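Beta-N-acetylglucosaminidase (Thermotoga maritima, PDB 3WO8) probably hydrolyses terminal non-reducing N-acetyl-D-hexosamine residues in N-acetyl-beta-D-hexosaminides, as a TIM-barrel member of glycosyl hydrolase family 3. Local coordinates at residues P168-F173 and K207-E212; H176-E181 and V190-E195. All blocks are in the same frame, centred on the assembly; numbering follows the deposited sequence.

Interaction 1: residues P168-F173 and K207-E212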
ATOM      1  N   PRO B 168       3.764  11.529  16.501  1.00 33.15           N
ATOM      2  CA  PRO B 168       4.987  10.781  16.399  1.00 33.33           C
ATOM      3  C   PRO B 168       5.532  10.483  17.739  1.00 37.73           C
ATOM      4  O   PRO B 168       5.089  11.021  18.748  1.00 37.24           O
ATOM      5  CB  PRO B 168       5.932  11.731  15.682  1.00 35.38           C
ATOM      6  CG  PRO B 168       5.478  13.083  16.161  1.00 38.06           C
ATOM      7  CD  PRO B 168       3.976  12.968  16.385  1.00 33.55           C
ATOM      8  N   CYS B 169       6.542   9.636  17.718  1.00 44.09           N
ATOM      9  CA  CYS B 169       7.269   9.250  18.891  1.00 41.92           C
ATOM     10  C   CYS B 169       8.785   9.306  18.648  1.00 40.80           C
ATOM     11  O   CYS B 169       9.339   8.456  17.982  1.00 39.03           O
ATOM     12  CB  CYS B 169       6.861   7.846  19.260  1.00 44.82           C
ATOM     13  SG  CYS B 169       7.595   7.402  20.833  1.00 41.64           S
ATOM     14  N   ILE B 170       9.455  10.320  19.168  1.00 41.44           N
ATOM     15  CA  ILE B 170      10.913  10.390  19.011  1.00 43.64           C
ATOM     16  C   ILE B 170      11.571   9.335  19.885  1.00 41.11           C
ATOM     17  O   ILE B 170      11.070   8.998  20.964  1.00 40.94           O
ATOM     18  CB  ILE B 170      11.487  11.783  19.324  1.00 42.82           C
ATOM     19  CG1 ILE B 170      11.087  12.252  20.723  1.00 42.02           C
ATOM     20  CG2 ILE B 170      10.982  12.762  18.287  1.00 43.27           C
ATOM     21  CD1 ILE B 170      11.677  13.603  21.067  1.00 43.44           C
ATOM     22  N   LYS B 171      12.669   8.789  19.388  1.00 40.43           N
ATOM     23  CA  LYS B 171      13.322   7.688  20.075  1.00 41.11           C
ATOM     24  C   LYS B 171      14.801   7.626  19.717  1.00 43.28           C
ATOM     25  O   LYS B 171      15.207   8.181  18.695  1.00 39.47           O
ATOM     26  CB  LYS B 171      12.596   6.372  19.785  1.00 43.32           C
ATOM     27  CG  LYS B 171      12.467   5.985  18.319  1.00 45.33           C
ATOM     28  CD  LYS B 171      11.479   4.821  18.089  1.00 40.76           C
ATOM     29  CE  LYS B 171      11.975   3.994  16.910  1.00 41.36           C
ATOM     30  NZ  LYS B 171      10.940   3.271  16.145  1.00 42.80           N
ATOM     31  N   HIS B 172      15.635   7.039  20.584  1.00 46.79           N
ATOM     32  CA  HIS B 172      15.287   6.584  21.951  1.00 47.21           C
ATOM     33  C   HIS B 172      15.949   7.501  22.942  1.00 48.44           C
ATOM     34  O   HIS B 172      17.170   7.714  22.863  1.00 45.03           O
ATOM     35  CB  HIS B 172      15.816   5.181  22.206  1.00 47.88           C
ATOM     36  CG  HIS B 172      15.363   4.177  21.196  1.00 45.91           C
ATOM     37  ND1 HIS B 172      15.895   4.105  19.922  1.00 42.22           N
ATOM     38  CD2 HIS B 172      14.409   3.218  21.269  1.00 43.05           C
ATOM     39  CE1 HIS B 172      15.305   3.124  19.269  1.00 43.51           C
ATOM     40  NE2 HIS B 172      14.405   2.569  20.065  1.00 42.71           N
ATOM     41  N   PHE B 173      15.159   8.038  23.867  1.00 48.69           N
ATOM     42  CA  PHE B 173      15.658   9.068  24.765  1.00 50.83           C
ATOM     43  C   PHE B 173      16.576   8.497  25.875  1.00 50.86           C
ATOM     44  O   PHE B 173      16.185   7.553  26.581  1.00 44.93           O
ATOM     45  CB  PHE B 173      14.484   9.835  25.394  1.00 52.41           C
ATOM     46  CG  PHE B 173      14.918  11.026  26.231  1.00 52.43           C
ATOM     47  CD1 PHE B 173      15.284  12.216  25.626  1.00 49.39           C
ATOM     48  CD2 PHE B 173      14.977  10.941  27.627  1.00 54.43           C
ATOM     49  CE1 PHE B 173      15.703  13.294  26.385  1.00 52.41           C
ATOM     50  CE2 PHE B 173      15.384  12.021  28.394  1.00 53.11           C
ATOM     51  CZ  PHE B 173      15.749  13.199  27.771  1.00 53.08           C
ATOM     52  N   LYS B 207      15.615  20.115  20.539  1.00 50.54           N
ATOM     53  CA  LYS B 207      15.070  20.901  19.431  1.00 57.24           C
ATOM     54  C   LYS B 207      13.636  20.490  19.111  1.00 52.81           C
ATOM     55  O   LYS B 207      12.748  21.356  19.099  1.00 51.98           O
ATOM     56  CB  LYS B 207      15.986  20.900  18.200  1.00 61.84           C
ATOM     57  CG  LYS B 207      16.935  22.105  18.151  1.00 72.35           C
ATOM     58  CD  LYS B 207      17.703  22.380  19.466  1.00 76.94           C
ATOM     59  CE  LYS B 207      18.373  23.774  19.536  1.00 75.02           C
ATOM     60  NZ  LYS B 207      17.835  24.636  20.626  1.00 66.72           N
ATOM     61  N   VAL B 208      13.378  19.196  18.928  1.00 44.88           N
ATOM     62  CA  VAL B 208      11.996  18.770  18.652  1.00 44.89           C
ATOM     63  C   VAL B 208      11.073  19.112  19.800  1.00 44.97           C
ATOM     64  O   VAL B 208       9.938  19.559  19.586  1.00 44.77           O
ATOM     65  CB  VAL B 208      11.865  17.254  18.346  1.00 43.41           C
ATOM     66  CG1 VAL B 208      10.398  16.835  18.169  1.00 42.30           C
ATOM     67  CG2 VAL B 208      12.655  16.899  17.104  1.00 42.02           C
ATOM     68  N   LEU B 209      11.552  18.891  21.023  1.00 51.41           N
ATOM     69  CA  LEU B 209      10.662  18.871  22.199  1.00 50.67           C
ATOM     70  C   LEU B 209      10.173  20.245  22.633  1.00 51.43           C
ATOM     71  O   LEU B 209       9.065  20.363  23.148  1.00 46.41           O
ATOM     72  CB  LEU B 209      11.292  18.108  23.376  1.00 49.05           C
ATOM     73  CG  LEU B 209      11.100  16.596  23.314  1.00 48.41           C
ATOM     74  CD1 LEU B 209      11.892  15.898  24.398  1.00 46.07           C
ATOM     75  CD2 LEU B 209       9.623  16.232  23.425  1.00 49.35           C
ATOM     76  N   GLU B 210      10.987  21.274  22.421  1.00 55.96           N
ATOM     77  CA  GLU B 210      10.567  22.637  22.746  1.00 67.64           C
ATOM     78  C   GLU B 210       9.881  23.372  21.577  1.00 69.73           C
ATOM     79  O   GLU B 210       9.363  24.474  21.748  1.00 65.13           O
ATOM     80  CB  GLU B 210      11.743  23.431  23.332  1.00 77.45           C
ATOM     81  CG  GLU B 210      12.859  23.805  22.358  1.00 78.84           C
ATOM     82  CD  GLU B 210      14.245  23.797  23.014  1.00 82.02           C
ATOM     83  OE1 GLU B 210      14.375  23.426  24.218  1.00 64.47           O
ATOM     84  OE2 GLU B 210      15.219  24.145  22.302  1.00 90.29           O
ATOM     85  N   ARG B 211       9.855  22.738  20.410  1.00 72.31           N
ATOM     86  CA  ARG B 211       9.072  23.223  19.289  1.00 76.95           C
ATOM     87  C   ARG B 211       7.696  22.535  19.175  1.00 78.91           C
ATOM     88  O   ARG B 211       6.746  23.154  18.692  1.00 85.86           O
ATOM     89  CB  ARG B 211       9.865  23.067  17.989  1.00 82.97           C
ATOM     90  CG  ARG B 211      11.030  24.045  17.873  1.00 90.43           C
ATOM     91  CD  ARG B 211      11.945  23.759  16.680  1.00 93.53           C
ATOM     92  NE  ARG B 211      11.251  23.807  15.384  1.00100.02           N
ATOM     93  CZ  ARG B 211      11.847  23.701  14.188  1.00 98.55           C
ATOM     94  NH1 ARG B 211      11.114  23.754  13.072  1.00 96.58           N
ATOM     95  NH2 ARG B 211      13.168  23.537  14.090  1.00 86.14           N
ATOM     96  N   GLU B 212       7.573  21.283  19.613  1.00 69.69           N
ATOM     97  CA  GLU B 212       6.363  20.495  19.328  1.00 66.41           C
ATOM     98  C   GLU B 212       5.899  19.794  20.583  1.00 66.52           C
ATOM     99  O   GLU B 212       6.319  18.685  20.896  1.00 59.27           O
ATOM    100  CB  GLU B 212       6.625  19.423  18.260  1.00 70.13           C
ATOM    101  CG  GLU B 212       7.717  19.717  17.246  1.00 71.10           C
ATOM    102  CD  GLU B 212       7.203  20.470  16.055  1.00 81.15           C
ATOM    103  OE1 GLU B 212       8.067  20.941  15.279  1.00 88.84           O
ATOM    104  OE2 GLU B 212       5.955  20.584  15.907  1.00 77.27           O
TER
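Beside the apolar contact of Ile170 with Val208 and Leu209 lie two rings of the strand segment, those of His172 and Phe173. The His172 imidazole has CB of Lys171 over the centre of one face, 3.8 Å above its plane, and meets the ring of His176 edge-to-face. The Phe173 ring, on the Leu209 side, stacks edge-to-face with Phe205. The setting is the (beta/alpha)8 TIM barrel: strand 167-173, helix 203-211 and the neighbouring parallel strand 216-219 form a beta-alpha-beta crossover, and Ile170 points out of the barrel toward the helix. Its two branches divide the work. With CG1 flanked by both the backbone N and C (chi1 55°) and the chain then extended (chi2 178°), CD1 runs out to Leu209. It ends against the fork of that side chain, Ile170 CD1 lying 3.8 Å from Leu209 CG and 4.1 Å from each of the leucine methyls, CD1 and CD2. The other branch, Ile170 CG2, lies beside Val208 CG1 at 4.1 Å, the two side chains passing antiparallel, side by side. All three residues are buried, and the contact is purely apolar, with no hydrogen bond or salt bridge running from the strand segment to the helix segment. Helix 147-164 closes one flank, its Cys158 touching both Ile170 and Val208, while Leu243 of helix 236-247 touches Leu209 and Phe173. A cis peptide links Lys171 to His172. Behind the apolar patch Val208 O accepts two backbone bonds, from Arg211 N at 3.3 Å and from Glu212 N at 2.9 Å.

Interaction 2: residues H176-E181 and V190-E195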
ATOM      1  N   HIS B 176      20.523   6.385  21.781  1.00 52.15           N
ATOM      2  CA  HIS B 176      21.197   5.109  21.674  1.00 47.58           C
ATOM      3  C   HIS B 176      22.470   5.184  20.851  1.00 44.54           C
ATOM      4  O   HIS B 176      23.256   4.267  20.831  1.00 51.20           O
ATOM      5  CB  HIS B 176      20.260   4.153  20.953  1.00 51.08           C
ATOM      6  CG  HIS B 176      20.190   2.797  21.554  1.00 48.56           C
ATOM      7  ND1 HIS B 176      19.089   2.367  22.259  1.00 52.98           N
ATOM      8  CD2 HIS B 176      21.053   1.756  21.524  1.00 49.35           C
ATOM      9  CE1 HIS B 176      19.281   1.123  22.661  1.00 51.75           C
ATOM     10  NE2 HIS B 176      20.469   0.731  22.232  1.00 51.39           N
ATOM     11  N   GLY B 177      22.701   6.268  20.155  1.00 46.42           N
ATOM     12  CA  GLY B 177      23.773   6.278  19.158  1.00 48.71           C
ATOM     13  C   GLY B 177      25.102   5.733  19.641  1.00 54.27           C
ATOM     14  O   GLY B 177      25.793   5.057  18.911  1.00 54.32           O
ATOM     15  N   LYS B 178      25.483   6.034  20.877  1.00 64.45           N
ATOM     16  CA  LYS B 178      26.847   5.717  21.329  1.00 63.41           C
ATOM     17  C   LYS B 178      26.934   4.381  22.066  1.00 61.82           C
ATOM     18  O   LYS B 178      27.987   4.062  22.596  1.00 69.81           O
ATOM     19  CB  LYS B 178      27.400   6.850  22.219  1.00 64.03           C
ATOM     20  CG  LYS B 178      27.696   8.172  21.499  1.00 63.96           C
ATOM     21  CD  LYS B 178      28.060   9.299  22.477  1.00 59.18           C
ATOM     22  CE  LYS B 178      28.606  10.514  21.748  1.00 56.19           C
ATOM     23  NZ  LYS B 178      27.540  11.283  21.055  1.00 56.51           N
ATOM     24  N   ALA B 179      25.853   3.602  22.078  1.00 59.74           N
ATOM     25  CA  ALA B 179      25.761   2.412  22.905  1.00 58.70           C
ATOM     26  C   ALA B 179      26.826   1.420  22.537  1.00 73.88           C
ATOM     27  O   ALA B 179      26.940   1.016  21.370  1.00 71.80           O
ATOM     28  CB  ALA B 179      24.415   1.757  22.788  1.00 56.02           C
ATOM     29  N   ARG B 180      27.595   1.057  23.574  1.00 96.14           N
ATOM     30  CA  ARG B 180      28.703   0.098  23.522  1.00 98.00           C
ATOM     31  C   ARG B 180      28.218  -1.270  24.019  1.00 96.25           C
ATOM     32  O   ARG B 180      27.764  -1.441  25.178  1.00 76.04           O
ATOM     33  CB  ARG B 180      29.903   0.590  24.350  1.00104.51           C
ATOM     34  CG  ARG B 180      30.725   1.713  23.693  1.00107.75           C
ATOM     35  CD  ARG B 180      32.240   1.512  23.811  1.00107.33           C
ATOM     36  NE  ARG B 180      32.690   0.258  23.182  1.00111.63           N
ATOM     37  CZ  ARG B 180      32.941  -0.895  23.824  1.00116.00           C
ATOM     38  NH1 ARG B 180      32.813  -0.998  25.147  1.00125.36           N
ATOM     39  NH2 ARG B 180      33.330  -1.967  23.138  1.00102.39           N
ATOM     40  N   GLU B 181      28.334  -2.232  23.110  1.00100.47           N
ATOM     41  CA  GLU B 181      27.565  -3.464  23.166  1.00106.14           C
ATOM     42  C   GLU B 181      28.387  -4.570  23.816  1.00 94.62           C
ATOM     43  O   GLU B 181      28.982  -4.352  24.869  1.00 85.55           O
ATOM     44  CB  GLU B 181      27.110  -3.847  21.740  1.00115.00           C
ATOM     45  CG  GLU B 181      26.240  -2.791  21.022  1.00110.99           C
ATOM     46  CD  GLU B 181      24.735  -3.046  21.120  1.00102.36           C
ATOM     47  OE1 GLU B 181      23.992  -2.195  21.662  1.00 88.45           O
ATOM     48  OE2 GLU B 181      24.293  -4.104  20.636  1.00 93.30           O
ATOM     49  N   VAL B 190      26.717   3.756  27.871  1.00 67.93           N
ATOM     50  CA  VAL B 190      27.311   4.972  27.346  1.00 70.30           C
ATOM     51  C   VAL B 190      27.953   5.708  28.519  1.00 75.50           C
ATOM     52  O   VAL B 190      27.289   6.053  29.512  1.00 70.36           O
ATOM     53  CB  VAL B 190      26.258   5.858  26.648  1.00 68.61           C
ATOM     54  CG1 VAL B 190      26.858   7.189  26.169  1.00 63.27           C
ATOM     55  CG2 VAL B 190      25.645   5.086  25.488  1.00 69.72           C
ATOM     56  N   ASP B 191      29.250   5.956  28.381  1.00 85.71           N
ATOM     57  CA  ASP B 191      30.052   6.538  29.460  1.00 87.99           C
ATOM     58  C   ASP B 191      30.476   7.976  29.177  1.00 86.59           C
ATOM     59  O   ASP B 191      31.369   8.508  29.839  1.00 97.50           O
ATOM     60  CB  ASP B 191      31.281   5.654  29.754  1.00 84.60           C
ATOM     61  CG  ASP B 191      32.127   5.381  28.523  1.00 84.11           C
ATOM     62  OD1 ASP B 191      31.896   5.998  27.454  1.00 92.30           O
ATOM     63  OD2 ASP B 191      33.029   4.536  28.634  1.00 77.91           O
ATOM     64  N   ALA B 192      29.829   8.602  28.203  1.00 77.19           N
ATOM     65  CA  ALA B 192      30.204   9.941  27.797  1.00 70.45           C
ATOM     66  C   ALA B 192      29.863  10.952  28.880  1.00 65.33           C
ATOM     67  O   ALA B 192      28.852  10.820  29.567  1.00 58.73           O
ATOM     68  CB  ALA B 192      29.530  10.320  26.495  1.00 66.96           C
ATOM     69  N   PRO B 193      30.740  11.940  29.065  1.00 64.27           N
ATOM     70  CA  PRO B 193      30.415  13.033  29.947  1.00 63.94           C
ATOM     71  C   PRO B 193      29.047  13.630  29.620  1.00 60.98           C
ATOM     72  O   PRO B 193      28.779  13.990  28.473  1.00 62.42           O
ATOM     73  CB  PRO B 193      31.546  14.051  29.668  1.00 67.12           C
ATOM     74  CG  PRO B 193      32.446  13.434  28.623  1.00 68.35           C
ATOM     75  CD  PRO B 193      32.163  11.966  28.682  1.00 67.94           C
ATOM     76  N   PHE B 194      28.194  13.763  30.622  1.00 55.71           N
ATOM     77  CA  PHE B 194      26.889  14.400  30.428  1.00 57.39           C
ATOM     78  C   PHE B 194      26.914  15.644  29.562  1.00 60.49           C
ATOM     79  O   PHE B 194      25.910  16.000  28.972  1.00 63.52           O
ATOM     80  CB  PHE B 194      26.291  14.803  31.755  1.00 57.88           C
ATOM     81  CG  PHE B 194      25.029  15.594  31.631  1.00 57.89           C
ATOM     82  CD1 PHE B 194      23.791  14.957  31.580  1.00 62.08           C
ATOM     83  CD2 PHE B 194      25.061  16.983  31.574  1.00 55.64           C
ATOM     84  CE1 PHE B 194      22.611  15.700  31.496  1.00 58.91           C
ATOM     85  CE2 PHE B 194      23.888  17.726  31.473  1.00 52.02           C
ATOM     86  CZ  PHE B 194      22.664  17.084  31.443  1.00 54.44           C
ATOM     87  N   GLU B 195      28.037  16.338  29.517  1.00 68.01           N
ATOM     88  CA  GLU B 195      28.124  17.522  28.690  1.00 75.04           C
ATOM     89  C   GLU B 195      28.164  17.112  27.213  1.00 72.74           C
ATOM     90  O   GLU B 195      27.492  17.715  26.382  1.00 73.78           O
ATOM     91  CB  GLU B 195      29.346  18.357  29.064  1.00 80.76           C
ATOM     92  CG  GLU B 195      29.270  19.808  28.597  1.00 87.96           C
ATOM     93  CD  GLU B 195      30.620  20.350  28.113  1.00 97.43           C
ATOM     94  OE1 GLU B 195      30.761  21.585  27.971  1.00 97.28           O
ATOM     95  OE2 GLU B 195      31.548  19.547  27.866  1.00 95.53           O
TER
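Val190 holds CG1 anti to its backbone N (chi1 176°) and CG2 beside it, a rotation that spreads both methyls against the backbone and CB of Lys178 and the start of Ala179. On the facing side, Lys178 keeps CG anti to the carbonyl carbon (chi1 -69°), and its chain stays extended until chi4 turns NZ aside. Val190 CG2 rests on the main chain, 3.7 Å from Lys178 C and equally far from Ala179 CA; Val190 CG1 lies 4.0 Å from Lys178 CB. Farther along, Lys178 CD passes Ala192 CB at a loose 4.4 Å. The surface that receives the valine is shaped by a type I beta turn from His176 to Ala179, closed by Ala179 N donating to His176 O at 3.0 Å. This turn, in the loop after strand 167-173 of the TIM barrel, begins at the end of the KHFPGHG sequence, a family 3 signature, and runs beyond it. Val190 ends the short strand 189-190 and is paired through its backbone with Arg223 and Ser225. No hydrogen bond joins the two segments directly; the contact is van der Waals, with Val190 against the main chain of Lys178 and Ala179 and against Lys178 CB. Beyond these apolar touches the Lys178 ammonium group, salt-bridged to Asp201 and Glu200, is probably largely compensated in charge.

After four earlier barrel strands the chain forms strand 167-173, then leaves it for the loop holding 176-181. Interaction 2 closes the short loop up to 190-195, bringing the turn after the strand back against the lead-in to helix 194-199. The chain continues through that helix into helix 203-211, where interaction 1 closes the longer loop by setting 207-212 on 168-173. Interaction 2 is thus nested inside interaction 1, and the two do not cross. Their centres lie about 19 Å apart: interaction 1 joins barrel strand to outer helix, interaction 2 joins the turn after that strand to the end of strand 189-190 and the approach to helix 194-199.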